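Serine/threonine-protein kinase Tel1 (Chaetomium thermophilum, PDB 6SKY) transfers phosphate from ATP to serine and threonine residues of proteins and probably acts as a DNA damage sensor that activates checkpoint signalling. Local coordinates at residues L1889-A1894 against D1915-I1920; I1924-A1929 against E2734-R2739; Y2742-A2747 against R2818-F2823. All coordinates share one frame; numbering follows the deposited sequence.

Interaction 1. Residues L1889-A1894 against D1915-I1920; sequences LFAELA and DILLEI
A1891 sets its single methyl against the ends of two longer side chains, L1917 and I1920, which stand one helical turn apart on the facing segment. The closer approach is to L1917, whose CD1 lies 3.8 Å from A1891 CB; I1920 CD1 follows at 4.3 Å from the same atom. L1917 leaves its helix obliquely, and the branch ending in CD1 (chi1 -130°) is the part that meets the alanine. I1920 instead reaches over with an extended tail, CG1 anti to the carbonyl carbon (chi1 -67°) and CD1 leading. L1917 CD1 and I1920 CD1 are themselves 4.1 Å apart, and with the alanine methyl they form a compact triangle. This is the meeting of successive helices, 1884-1898 and 1916-1923, in the alpha solenoid of the FAT region, with the connection between them partly unmodelled. The backbones stay well separated: A1891 CA and L1917 CA, the nearest such pair, are 7.5 Å apart, and the gap is bridged by aliphatic groups without polar bonding between the segments. On other sides of helix 1884-1898, F1890 packs on I1843, I1846 and L1847 of helix 1836-1849, while L1889 leans on P2732 and W2735 of the kinase helix 2732-2755. Across the contact, L1917 also touches L1933, and I1916 rests on T1879 of helix 1871-1880.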
ATOM      1  N   LEU A1889     -17.576   5.354  33.741  1.00 21.98           N
ATOM      2  CA  LEU A1889     -18.255   4.470  34.681  1.00 21.98           C
ATOM      3  C   LEU A1889     -19.712   4.875  34.878  1.00 21.98           C
ATOM      4  O   LEU A1889     -20.607   4.020  34.901  1.00 21.98           O
ATOM      5  CB  LEU A1889     -17.510   4.458  36.007  1.00 21.98           C
ATOM      6  CG  LEU A1889     -18.129   3.672  37.157  1.00 21.98           C
ATOM      7  CD1 LEU A1889     -18.231   2.213  36.840  1.00 21.98           C
ATOM      8  CD2 LEU A1889     -17.302   3.865  38.377  1.00 21.98           C
ATOM      9  N   PHE A1890     -19.976   6.173  35.014  1.00 24.52           N
ATOM     10  CA  PHE A1890     -21.356   6.621  35.166  1.00 24.52           C
ATOM     11  C   PHE A1890     -22.172   6.354  33.913  1.00 24.52           C
ATOM     12  O   PHE A1890     -23.350   6.011  34.002  1.00 24.52           O
ATOM     13  CB  PHE A1890     -21.397   8.102  35.506  1.00 24.52           C
ATOM     14  CG  PHE A1890     -21.026   8.410  36.912  1.00 24.52           C
ATOM     15  CD1 PHE A1890     -21.298   7.526  37.919  1.00 24.52           C
ATOM     16  CD2 PHE A1890     -20.401   9.592  37.223  1.00 24.52           C
ATOM     17  CE1 PHE A1890     -20.953   7.817  39.206  1.00 24.52           C
ATOM     18  CE2 PHE A1890     -20.061   9.884  38.506  1.00 24.52           C
ATOM     19  CZ  PHE A1890     -20.335   8.998  39.497  1.00 24.52           C
ATOM     20  N   ALA A1891     -21.569   6.509  32.737  1.00 25.97           N
ATOM     21  CA  ALA A1891     -22.287   6.238  31.498  1.00 25.97           C
ATOM     22  C   ALA A1891     -22.660   4.770  31.384  1.00 25.97           C
ATOM     23  O   ALA A1891     -23.735   4.429  30.880  1.00 25.97           O
ATOM     24  CB  ALA A1891     -21.443   6.667  30.305  1.00 25.97           C
ATOM     25  N   GLU A1892     -21.792   3.881  31.857  1.00 30.73           N
ATOM     26  CA  GLU A1892     -22.124   2.463  31.835  1.00 30.73           C
ATOM     27  C   GLU A1892     -23.227   2.127  32.828  1.00 30.73           C
ATOM     28  O   GLU A1892     -24.119   1.328  32.522  1.00 30.73           O
ATOM     29  CB  GLU A1892     -20.881   1.639  32.106  1.00 30.73           C
ATOM     30  CG  GLU A1892     -19.816   1.899  31.090  1.00 30.73           C
ATOM     31  CD  GLU A1892     -19.230   0.638  30.546  1.00 30.73           C
ATOM     32  OE1 GLU A1892     -19.602  -0.443  31.045  1.00 30.73           O
ATOM     33  OE2 GLU A1892     -18.400   0.719  29.618  1.00 30.73           O
ATOM     34  N   LEU A1893     -23.191   2.720  34.021  1.00 31.70           N
ATOM     35  CA  LEU A1893     -24.295   2.521  34.957  1.00 31.70           C
ATOM     36  C   LEU A1893     -25.612   3.036  34.382  1.00 31.70           C
ATOM     37  O   LEU A1893     -26.664   2.413  34.561  1.00 31.70           O
ATOM     38  CB  LEU A1893     -23.985   3.198  36.285  1.00 31.70           C
ATOM     39  CG  LEU A1893     -22.755   2.674  37.013  1.00 31.70           C
ATOM     40  CD1 LEU A1893     -22.543   3.431  38.284  1.00 31.70           C
ATOM     41  CD2 LEU A1893     -22.919   1.226  37.306  1.00 31.70           C
ATOM     42  N   ALA A1894     -25.573   4.158  33.668  1.00 35.85           N
ATOM     43  CA  ALA A1894     -26.779   4.670  33.029  1.00 35.85           C
ATOM     44  C   ALA A1894     -27.301   3.705  31.973  1.00 35.85           C
ATOM     45  O   ALA A1894     -28.504   3.414  31.915  1.00 35.85           O
ATOM     46  CB  ALA A1894     -26.496   6.030  32.406  1.00 35.85           C
ATOM     47  N   ASP A1915     -24.390  11.616  22.956  1.00 60.67           N
ATOM     48  CA  ASP A1915     -23.658  12.854  22.748  1.00 60.67           C
ATOM     49  C   ASP A1915     -22.619  13.098  23.831  1.00 60.67           C
ATOM     50  O   ASP A1915     -21.676  13.865  23.608  1.00 60.67           O
ATOM     51  CB  ASP A1915     -24.628  14.038  22.693  1.00 60.67           C
ATOM     52  CG  ASP A1915     -24.019  15.256  22.039  1.00 60.67           C
ATOM     53  OD1 ASP A1915     -22.876  15.159  21.549  1.00 60.67           O
ATOM     54  OD2 ASP A1915     -24.683  16.313  22.007  1.00 60.67           O
ATOM     55  N   ILE A1916     -22.772  12.467  24.991  1.00 44.83           N
ATOM     56  CA  ILE A1916     -21.756  12.565  26.027  1.00 44.83           C
ATOM     57  C   ILE A1916     -20.689  11.493  25.849  1.00 44.83           C
ATOM     58  O   ILE A1916     -19.534  11.699  26.236  1.00 44.83           O
ATOM     59  CB  ILE A1916     -22.407  12.492  27.419  1.00 44.83           C
ATOM     60  CG1 ILE A1916     -21.509  13.156  28.450  1.00 44.83           C
ATOM     61  CG2 ILE A1916     -22.712  11.063  27.817  1.00 44.83           C
ATOM     62  CD1 ILE A1916     -21.331  14.632  28.210  1.00 44.83           C
ATOM     63  N   LEU A1917     -21.045  10.367  25.236  1.00 37.60           N
ATOM     64  CA  LEU A1917     -20.078   9.312  24.992  1.00 37.60           C
ATOM     65  C   LEU A1917     -18.998   9.759  24.021  1.00 37.60           C
ATOM     66  O   LEU A1917     -17.850   9.316  24.125  1.00 37.60           O
ATOM     67  CB  LEU A1917     -20.798   8.080  24.468  1.00 37.60           C
ATOM     68  CG  LEU A1917     -20.494   6.760  25.162  1.00 37.60           C
ATOM     69  CD1 LEU A1917     -20.593   6.917  26.653  1.00 37.60           C
ATOM     70  CD2 LEU A1917     -21.468   5.717  24.682  1.00 37.60           C
ATOM     71  N   LEU A1918     -19.334  10.645  23.089  1.00 38.35           N
ATOM     72  CA  LEU A1918     -18.337  11.134  22.147  1.00 38.35           C
ATOM     73  C   LEU A1918     -17.308  12.006  22.844  1.00 38.35           C
ATOM     74  O   LEU A1918     -16.103  11.874  22.599  1.00 38.35           O
ATOM     75  CB  LEU A1918     -19.023  11.898  21.022  1.00 38.35           C
ATOM     76  CG  LEU A1918     -18.132  12.514  19.953  1.00 38.35           C
ATOM     77  CD1 LEU A1918     -17.292  11.456  19.294  1.00 38.35           C
ATOM     78  CD2 LEU A1918     -18.980  13.230  18.935  1.00 38.35           C
ATOM     79  N   GLU A1919     -17.763  12.892  23.728  1.00 39.61           N
ATOM     80  CA  GLU A1919     -16.841  13.731  24.478  1.00 39.61           C
ATOM     81  C   GLU A1919     -16.023  12.920  25.464  1.00 39.61           C
ATOM     82  O   GLU A1919     -14.881  13.278  25.754  1.00 39.61           O
ATOM     83  CB  GLU A1919     -17.607  14.825  25.207  1.00 39.61           C
ATOM     84  CG  GLU A1919     -16.721  15.910  25.754  1.00 39.61           C
ATOM     85  CD  GLU A1919     -17.501  17.012  26.432  1.00 39.61           C
ATOM     86  OE1 GLU A1919     -18.749  16.955  26.402  1.00 39.61           O
ATOM     87  OE2 GLU A1919     -16.872  17.933  26.996  1.00 39.61           O
ATOM     88  N   ILE A1920     -16.582  11.832  25.992  1.00 31.71           N
ATOM     89  CA  ILE A1920     -15.800  10.952  26.853  1.00 31.71           C
ATOM     90  C   ILE A1920     -14.699  10.267  26.056  1.00 31.71           C
ATOM     91  O   ILE A1920     -13.529  10.289  26.442  1.00 31.71           O
ATOM     92  CB  ILE A1920     -16.708   9.922  27.541  1.00 31.71           C
ATOM     93  CG1 ILE A1920     -17.646  10.599  28.521  1.00 31.71           C
ATOM     94  CG2 ILE A1920     -15.883   8.895  28.256  1.00 31.71           C
ATOM     95  CD1 ILE A1920     -18.715   9.701  29.013  1.00 31.71           C
TER

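Interaction 2. Residues I1924-A1929 against E2734-R2739; sequences IDDPDA and EWFQKR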
ATOM      1  N   ILE A1924     -10.677  10.352  26.843  1.00 31.81           N
ATOM      2  CA  ILE A1924     -10.141   9.310  27.695  1.00 31.81           C
ATOM      3  C   ILE A1924      -8.831   8.804  27.102  1.00 31.81           C
ATOM      4  O   ILE A1924      -8.568   8.924  25.902  1.00 31.81           O
ATOM      5  CB  ILE A1924     -11.150   8.168  27.881  1.00 31.81           C
ATOM      6  CG1 ILE A1924     -11.001   7.551  29.260  1.00 31.81           C
ATOM      7  CG2 ILE A1924     -10.958   7.102  26.836  1.00 31.81           C
ATOM      8  CD1 ILE A1924     -12.141   6.690  29.631  1.00 31.81           C
ATOM      9  N   ASP A1925      -7.990   8.246  27.967  1.00 38.18           N
ATOM     10  CA  ASP A1925      -6.605   7.943  27.621  1.00 38.18           C
ATOM     11  C   ASP A1925      -6.470   6.464  27.266  1.00 38.18           C
ATOM     12  O   ASP A1925      -5.961   5.651  28.036  1.00 38.18           O
ATOM     13  CB  ASP A1925      -5.685   8.336  28.766  1.00 38.18           C
ATOM     14  CG  ASP A1925      -4.229   8.221  28.402  1.00 38.18           C
ATOM     15  OD1 ASP A1925      -3.933   8.053  27.203  1.00 38.18           O
ATOM     16  OD2 ASP A1925      -3.378   8.291  29.312  1.00 38.18           O
ATOM     17  N   ASP A1926      -6.916   6.123  26.061  1.00 39.60           N
ATOM     18  CA  ASP A1926      -6.731   4.795  25.528  1.00 39.60           C
ATOM     19  C   ASP A1926      -6.561   4.947  24.029  1.00 39.60           C
ATOM     20  O   ASP A1926      -7.236   5.788  23.423  1.00 39.60           O
ATOM     21  CB  ASP A1926      -7.906   3.864  25.828  1.00 39.60           C
ATOM     22  CG  ASP A1926      -7.494   2.407  25.872  1.00 39.60           C
ATOM     23  OD1 ASP A1926      -6.568   2.082  26.640  1.00 39.60           O
ATOM     24  OD2 ASP A1926      -8.088   1.584  25.151  1.00 39.60           O
ATOM     25  N   PRO A1927      -5.679   4.169  23.406  1.00 34.78           N
ATOM     26  CA  PRO A1927      -5.527   4.278  21.953  1.00 34.78           C
ATOM     27  C   PRO A1927      -6.745   3.809  21.171  1.00 34.78           C
ATOM     28  O   PRO A1927      -7.042   4.392  20.125  1.00 34.78           O
ATOM     29  CB  PRO A1927      -4.303   3.400  21.659  1.00 34.78           C
ATOM     30  CG  PRO A1927      -3.649   3.171  22.956  1.00 34.78           C
ATOM     31  CD  PRO A1927      -4.705   3.237  23.993  1.00 34.78           C
ATOM     32  N   ASP A1928      -7.468   2.792  21.641  1.00 29.50           N
ATOM     33  CA  ASP A1928      -8.438   2.101  20.805  1.00 29.50           C
ATOM     34  C   ASP A1928      -9.891   2.362  21.154  1.00 29.50           C
ATOM     35  O   ASP A1928     -10.761   1.971  20.379  1.00 29.50           O
ATOM     36  CB  ASP A1928      -8.203   0.589  20.864  1.00 29.50           C
ATOM     37  CG  ASP A1928      -6.782   0.206  20.554  1.00 29.50           C
ATOM     38  OD1 ASP A1928      -6.141   0.898  19.744  1.00 29.50           O
ATOM     39  OD2 ASP A1928      -6.304  -0.793  21.124  1.00 29.50           O
ATOM     40  N   ALA A1929     -10.188   2.994  22.285  1.00 30.57           N
ATOM     41  CA  ALA A1929     -11.574   3.067  22.734  1.00 30.57           C
ATOM     42  C   ALA A1929     -12.429   3.913  21.800  1.00 30.57           C
ATOM     43  O   ALA A1929     -13.586   3.573  21.533  1.00 30.57           O
ATOM     44  CB  ALA A1929     -11.627   3.616  24.153  1.00 30.57           C
ATOM     45  N   GLU A2734      -8.626   2.364  38.455  1.00 33.85           N
ATOM     46  CA  GLU A2734      -8.311   0.947  38.489  1.00 33.85           C
ATOM     47  C   GLU A2734      -9.304   0.141  37.672  1.00 33.85           C
ATOM     48  O   GLU A2734      -8.915  -0.773  36.949  1.00 33.85           O
ATOM     49  CB  GLU A2734      -8.291   0.475  39.934  1.00 33.85           C
ATOM     50  CG  GLU A2734      -7.510  -0.779  40.163  1.00 33.85           C
ATOM     51  CD  GLU A2734      -7.623  -1.264  41.582  1.00 33.85           C
ATOM     52  OE1 GLU A2734      -8.540  -0.796  42.292  1.00 33.85           O
ATOM     53  OE2 GLU A2734      -6.802  -2.108  41.994  1.00 33.85           O
ATOM     54  N   TRP A2735     -10.591   0.457  37.781  1.00 37.14           N
ATOM     55  CA  TRP A2735     -11.609  -0.251  37.016  1.00 37.14           C
ATOM     56  C   TRP A2735     -11.330  -0.178  35.524  1.00 37.14           C
ATOM     57  O   TRP A2735     -11.353  -1.198  34.828  1.00 37.14           O
ATOM     58  CB  TRP A2735     -12.977   0.333  37.345  1.00 37.14           C
ATOM     59  CG  TRP A2735     -14.098  -0.075  36.456  1.00 37.14           C
ATOM     60  CD1 TRP A2735     -14.837  -1.204  36.542  1.00 37.14           C
ATOM     61  CD2 TRP A2735     -14.646   0.678  35.373  1.00 37.14           C
ATOM     62  NE1 TRP A2735     -15.796  -1.220  35.570  1.00 37.14           N
ATOM     63  CE2 TRP A2735     -15.696  -0.073  34.836  1.00 37.14           C
ATOM     64  CE3 TRP A2735     -14.338   1.908  34.796  1.00 37.14           C
ATOM     65  CZ2 TRP A2735     -16.443   0.365  33.762  1.00 37.14           C
ATOM     66  CZ3 TRP A2735     -15.073   2.331  33.730  1.00 37.14           C
ATOM     67  CH2 TRP A2735     -16.113   1.568  33.223  1.00 37.14           C
ATOM     68  N   PHE A2736     -11.054   1.020  35.013  1.00 25.00           N
ATOM     69  CA  PHE A2736     -10.829   1.168  33.583  1.00 25.00           C
ATOM     70  C   PHE A2736      -9.578   0.427  33.138  1.00 25.00           C
ATOM     71  O   PHE A2736      -9.582  -0.251  32.104  1.00 25.00           O
ATOM     72  CB  PHE A2736     -10.741   2.644  33.223  1.00 25.00           C
ATOM     73  CG  PHE A2736     -10.614   2.895  31.762  1.00 25.00           C
ATOM     74  CD1 PHE A2736     -11.670   2.663  30.923  1.00 25.00           C
ATOM     75  CD2 PHE A2736      -9.439   3.351  31.227  1.00 25.00           C
ATOM     76  CE1 PHE A2736     -11.551   2.879  29.589  1.00 25.00           C
ATOM     77  CE2 PHE A2736      -9.326   3.569  29.894  1.00 25.00           C
ATOM     78  CZ  PHE A2736     -10.380   3.333  29.076  1.00 25.00           C
ATOM     79  N   GLN A2737      -8.505   0.515  33.917  1.00 32.74           N
ATOM     80  CA  GLN A2737      -7.283  -0.176  33.529  1.00 32.74           C
ATOM     81  C   GLN A2737      -7.462  -1.689  33.530  1.00 32.74           C
ATOM     82  O   GLN A2737      -6.983  -2.381  32.626  1.00 32.74           O
ATOM     83  CB  GLN A2737      -6.151   0.231  34.456  1.00 32.74           C
ATOM     84  CG  GLN A2737      -4.819  -0.300  34.050  1.00 32.74           C
ATOM     85  CD  GLN A2737      -3.877  -0.373  35.215  1.00 32.74           C
ATOM     86  OE1 GLN A2737      -4.083   0.283  36.231  1.00 32.74           O
ATOM     87  NE2 GLN A2737      -2.839  -1.188  35.087  1.00 32.74           N
ATOM     88  N   LYS A2738      -8.161  -2.229  34.524  1.00 24.19           N
ATOM     89  CA  LYS A2738      -8.318  -3.673  34.601  1.00 24.19           C
ATOM     90  C   LYS A2738      -9.259  -4.201  33.535  1.00 24.19           C
ATOM     91  O   LYS A2738      -9.053  -5.302  33.019  1.00 24.19           O
ATOM     92  CB  LYS A2738      -8.821  -4.074  35.977  1.00 24.19           C
ATOM     93  CG  LYS A2738      -7.962  -3.615  37.111  1.00 24.19           C
ATOM     94  CD  LYS A2738      -6.550  -4.011  36.937  1.00 24.19           C
ATOM     95  CE  LYS A2738      -5.777  -3.791  38.198  1.00 24.19           C
ATOM     96  NZ  LYS A2738      -5.259  -2.426  38.271  1.00 24.19           N
ATOM     97  N   ARG A2739     -10.292  -3.444  33.186  1.00 37.14           N
ATOM     98  CA  ARG A2739     -11.157  -3.879  32.102  1.00 37.14           C
ATOM     99  C   ARG A2739     -10.434  -3.837  30.765  1.00 37.14           C
ATOM    100  O   ARG A2739     -10.656  -4.704  29.912  1.00 37.14           O
ATOM    101  CB  ARG A2739     -12.405  -3.021  32.070  1.00 37.14           C
ATOM    102  CG  ARG A2739     -13.617  -3.764  31.639  1.00 37.14           C
ATOM    103  CD  ARG A2739     -14.764  -2.828  31.452  1.00 37.14           C
ATOM    104  NE  ARG A2739     -14.429  -1.771  30.515  1.00 37.14           N
ATOM    105  CZ  ARG A2739     -15.293  -0.865  30.091  1.00 37.14           C
ATOM    106  NH1 ARG A2739     -14.918   0.070  29.238  1.00 37.14           N
ATOM    107  NH2 ARG A2739     -16.540  -0.906  30.516  1.00 37.14           N
TER
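A chi1 of -176° swings CG of F2736 opposite its backbone N and beside the carbonyl carbon, sending the ring toward the loop 1924-1929, and I1924, arriving from the opposite direction with an extended chi2 (166°), lays its terminal methyl over that ring. The result is a CH-pi contact at the interface between the FAT region and the C-terminal lobe of the PI3K-like kinase domain. I1924 CD1 is 4.0 Å from the F2736 ring centroid and only 20° off the ring normal; its offset runs toward the rim, where F2736 CZ lies 3.8 Å from I1924 CD1. The loop then turns past the edge of the same ring, a course accompanied by a weak backbone bond from D1926 N to I1924 O. Both edge contacts are loose. D1926 presents its CB methylene rather than its carboxylate to the phenyl group, and D1925 contributes its backbone carbonyl. K1885 and L1888 of helix 1884-1898 also touch both I1924 and F2736, adding a second FAT element to the contact, while D1925 OD1 forms a salt bridge with R2123. Near the ring plane, D1926 CB stands 4.1 Å from F2736 CZ, and D1925 O stands 4.4 Å from F2736 CE2.

Interaction 3. Residues Y2742-A2747 against R2818-F2823; sequences YTRTTA and RRCCEF
A2747 sets its methyl against C2820, with A2747 CB 3.7 Å from C2820 CB, and overlaps the neighbouring C2821 as well. The contact is a helix-helix crossing in the C-terminal lobe of the PI3K-like kinase domain: segments 2742-2747 and 2818-2823 run in broadly the same direction, their axes 8.7 Å apart at a crossing angle of -38°. Small side chains at the centre let the backbones come near, and A2747 CA is 5.2 Å from C2821 CA. The alanine methyl also meets sulfur, with C2821 SG 4.0 Å from A2747 CB.

One turn earlier, R2744 adds the aliphatic base of its chain, its CG lying 3.8 Å from C2820 SG. Both side chains leave their helices with the gamma atom anti to the carbonyl carbon; R2744 then continues extended to NE, carrying its guanidinium beyond the cysteine to a long, weak ion pair with D1926. C2821 touches V2920 of helix 2916-2927 in the FATC region too, and so is shared by two packing surfaces. R2819 makes a cation-pi contact with Y1931 and a salt bridge with D1928.

Behind the crossing, T2746 folds its hydroxyl back on its own helix and hovers over the centre of the Y2742 ring. Y2742 O is gripped twice, from opposite faces of its carbonyl plane, by T2746 N and by T2746 OG1; the hydroxyl donates over 2.7 Å from T2746 OG1 to Y2742 O, at a C=O...donor angle of 145° and 35° above the plane.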
ATOM      1  N   TYR A2742      -8.334  -7.006  30.666  1.00 37.14           N
ATOM      2  CA  TYR A2742      -9.178  -8.138  30.305  1.00 37.14           C
ATOM      3  C   TYR A2742      -9.414  -8.200  28.803  1.00 37.14           C
ATOM      4  O   TYR A2742      -9.228  -9.249  28.179  1.00 37.14           O
ATOM      5  CB  TYR A2742     -10.494  -8.039  31.062  1.00 37.14           C
ATOM      6  CG  TYR A2742     -11.571  -8.981  30.614  1.00 37.14           C
ATOM      7  CD1 TYR A2742     -12.533  -8.576  29.724  1.00 37.14           C
ATOM      8  CD2 TYR A2742     -11.639 -10.262  31.097  1.00 37.14           C
ATOM      9  CE1 TYR A2742     -13.503  -9.409  29.315  1.00 37.14           C
ATOM     10  CE2 TYR A2742     -12.613 -11.101  30.693  1.00 37.14           C
ATOM     11  CZ  TYR A2742     -13.546 -10.666  29.802  1.00 37.14           C
ATOM     12  OH  TYR A2742     -14.537 -11.504  29.386  1.00 37.14           O
ATOM     13  N   THR A2743      -9.828  -7.083  28.204  1.00 37.14           N
ATOM     14  CA  THR A2743     -10.138  -7.092  26.778  1.00 37.14           C
ATOM     15  C   THR A2743      -8.909  -7.405  25.935  1.00 37.14           C
ATOM     16  O   THR A2743      -8.989  -8.169  24.968  1.00 37.14           O
ATOM     17  CB  THR A2743     -10.736  -5.755  26.364  1.00 37.14           C
ATOM     18  OG1 THR A2743     -11.749  -5.378  27.293  1.00 37.14           O
ATOM     19  CG2 THR A2743     -11.361  -5.866  25.025  1.00 37.14           C
ATOM     20  N   ARG A2744      -7.756  -6.850  26.296  1.00 23.26           N
ATOM     21  CA  ARG A2744      -6.553  -7.078  25.507  1.00 23.26           C
ATOM     22  C   ARG A2744      -6.060  -8.512  25.607  1.00 23.26           C
ATOM     23  O   ARG A2744      -5.670  -9.105  24.598  1.00 23.26           O
ATOM     24  CB  ARG A2744      -5.455  -6.130  25.949  1.00 23.26           C
ATOM     25  CG  ARG A2744      -5.572  -4.755  25.407  1.00 23.26           C
ATOM     26  CD  ARG A2744      -4.533  -3.902  26.033  1.00 23.26           C
ATOM     27  NE  ARG A2744      -4.556  -2.546  25.520  1.00 23.26           N
ATOM     28  CZ  ARG A2744      -3.775  -1.582  25.977  1.00 23.26           C
ATOM     29  NH1 ARG A2744      -3.842  -0.373  25.460  1.00 23.26           N
ATOM     30  NH2 ARG A2744      -2.927  -1.832  26.955  1.00 23.26           N
ATOM     31  N   THR A2745      -6.023  -9.080  26.811  1.00 19.52           N
ATOM     32  CA  THR A2745      -5.569 -10.459  26.923  1.00 19.52           C
ATOM     33  C   THR A2745      -6.543 -11.426  26.274  1.00 19.52           C
ATOM     34  O   THR A2745      -6.113 -12.424  25.686  1.00 19.52           O
ATOM     35  CB  THR A2745      -5.337 -10.823  28.380  1.00 19.52           C
ATOM     36  OG1 THR A2745      -6.466 -10.437  29.150  1.00 19.52           O
ATOM     37  CG2 THR A2745      -4.149 -10.099  28.898  1.00 19.52           C
ATOM     38  N   THR A2746      -7.842 -11.132  26.319  1.00 17.15           N
ATOM     39  CA  THR A2746      -8.804 -11.965  25.610  1.00 17.15           C
ATOM     40  C   THR A2746      -8.594 -11.901  24.107  1.00 17.15           C
ATOM     41  O   THR A2746      -8.655 -12.924  23.427  1.00 17.15           O
ATOM     42  CB  THR A2746     -10.216 -11.541  25.978  1.00 17.15           C
ATOM     43  OG1 THR A2746     -10.342 -11.557  27.396  1.00 17.15           O
ATOM     44  CG2 THR A2746     -11.217 -12.480  25.410  1.00 17.15           C
ATOM     45  N   ALA A2747      -8.327 -10.714  23.569  1.00 20.17           N
ATOM     46  CA  ALA A2747      -8.084 -10.588  22.137  1.00 20.17           C
ATOM     47  C   ALA A2747      -6.841 -11.356  21.711  1.00 20.17           C
ATOM     48  O   ALA A2747      -6.849 -12.067  20.697  1.00 20.17           O
ATOM     49  CB  ALA A2747      -7.953  -9.119  21.764  1.00 20.17           C
ATOM     50  N   ARG A2818     -11.690  -5.546  18.830  1.00 18.51           N
ATOM     51  CA  ARG A2818     -11.509  -5.756  17.402  1.00 18.51           C
ATOM     52  C   ARG A2818     -10.179  -5.197  16.917  1.00 18.51           C
ATOM     53  O   ARG A2818      -9.497  -5.824  16.101  1.00 18.51           O
ATOM     54  CB  ARG A2818     -12.670  -5.128  16.655  1.00 18.51           C
ATOM     55  CG  ARG A2818     -12.885  -5.684  15.297  1.00 18.51           C
ATOM     56  CD  ARG A2818     -14.105  -5.088  14.668  1.00 18.51           C
ATOM     57  NE  ARG A2818     -15.325  -5.558  15.304  1.00 18.51           N
ATOM     58  CZ  ARG A2818     -16.077  -6.539  14.831  1.00 18.51           C
ATOM     59  NH1 ARG A2818     -17.170  -6.900  15.472  1.00 18.51           N
ATOM     60  NH2 ARG A2818     -15.734  -7.155  13.717  1.00 18.51           N
ATOM     61  N   ARG A2819      -9.774  -4.039  17.432  1.00 22.26           N
ATOM     62  CA  ARG A2819      -8.486  -3.479  17.052  1.00 22.26           C
ATOM     63  C   ARG A2819      -7.339  -4.342  17.546  1.00 22.26           C
ATOM     64  O   ARG A2819      -6.338  -4.503  16.847  1.00 22.26           O
ATOM     65  CB  ARG A2819      -8.345  -2.061  17.587  1.00 22.26           C
ATOM     66  CG  ARG A2819      -9.324  -1.083  17.016  1.00 22.26           C
ATOM     67  CD  ARG A2819      -8.664  -0.112  16.103  1.00 22.26           C
ATOM     68  NE  ARG A2819      -7.679   0.701  16.792  1.00 22.26           N
ATOM     69  CZ  ARG A2819      -6.818   1.492  16.171  1.00 22.26           C
ATOM     70  NH1 ARG A2819      -5.945   2.202  16.865  1.00 22.26           N
ATOM     71  NH2 ARG A2819      -6.825   1.564  14.855  1.00 22.26           N
ATOM     72  N   CYS A2820      -7.459  -4.913  18.741  1.00 22.40           N
ATOM     73  CA  CYS A2820      -6.376  -5.741  19.246  1.00 22.40           C
ATOM     74  C   CYS A2820      -6.330  -7.094  18.561  1.00 22.40           C
ATOM     75  O   CYS A2820      -5.244  -7.639  18.364  1.00 22.40           O
ATOM     76  CB  CYS A2820      -6.501  -5.904  20.755  1.00 22.40           C
ATOM     77  SG  CYS A2820      -6.057  -4.428  21.660  1.00 22.40           S
ATOM     78  N   CYS A2821      -7.482  -7.638  18.173  1.00 17.76           N
ATOM     79  CA  CYS A2821      -7.499  -8.813  17.312  1.00 17.76           C
ATOM     80  C   CYS A2821      -6.784  -8.540  16.001  1.00 17.76           C
ATOM     81  O   CYS A2821      -5.996  -9.366  15.534  1.00 17.76           O
ATOM     82  CB  CYS A2821      -8.936  -9.247  17.047  1.00 17.76           C
ATOM     83  SG  CYS A2821      -9.720 -10.168  18.339  1.00 17.76           S
ATOM     84  N   GLU A2822      -7.030  -7.378  15.398  1.00 22.51           N
ATOM     85  CA  GLU A2822      -6.394  -7.059  14.124  1.00 22.51           C
ATOM     86  C   GLU A2822      -4.895  -6.849  14.273  1.00 22.51           C
ATOM     87  O   GLU A2822      -4.125  -7.306  13.430  1.00 22.51           O
ATOM     88  CB  GLU A2822      -7.051  -5.834  13.502  1.00 22.51           C
ATOM     89  CG  GLU A2822      -8.381  -6.136  12.864  1.00 22.51           C
ATOM     90  CD  GLU A2822      -9.216  -4.901  12.632  1.00 22.51           C
ATOM     91  OE1 GLU A2822      -8.685  -3.786  12.779  1.00 22.51           O
ATOM     92  OE2 GLU A2822     -10.412  -5.043  12.308  1.00 22.51           O
ATOM     93  N   PHE A2823      -4.456  -6.169  15.331  1.00 20.59           N
ATOM     94  CA  PHE A2823      -3.020  -5.997  15.545  1.00 20.59           C
ATOM     95  C   PHE A2823      -2.332  -7.328  15.803  1.00 20.59           C
ATOM     96  O   PHE A2823      -1.251  -7.587  15.268  1.00 20.59           O
ATOM     97  CB  PHE A2823      -2.762  -5.049  16.711  1.00 20.59           C
ATOM     98  CG  PHE A2823      -3.145  -3.640  16.439  1.00 20.59           C
ATOM     99  CD1 PHE A2823      -2.855  -3.053  15.232  1.00 20.59           C
ATOM    100  CD2 PHE A2823      -3.802  -2.898  17.390  1.00 20.59           C
ATOM    101  CE1 PHE A2823      -3.216  -1.757  14.982  1.00 20.59           C
ATOM    102  CE2 PHE A2823      -4.164  -1.604  17.137  1.00 20.59           C
ATOM    103  CZ  PHE A2823      -3.870  -1.037  15.935  1.00 20.59           C
TER

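From the N terminus the three contacts follow in series, none enclosing or crossing another. Interaction 1 closes a short local loop of 20 residues between two FAT helices. Interaction 2 opens just afterwards and spans 804 residues, bringing the next FAT loop onto kinase helix 2732-2755. Interaction 3 lies further along that helix and closes a 70-residue excursion that includes the magnesium ligands N2765 and D2779. Salt bridges join neighbours: E1892 of interaction 1 pairs with R2739 of interaction 2, and D1928 of interaction 2 with R2819 of interaction 3. Interactions 1 and 3 do not touch, their nearest atoms being about 9 Å apart.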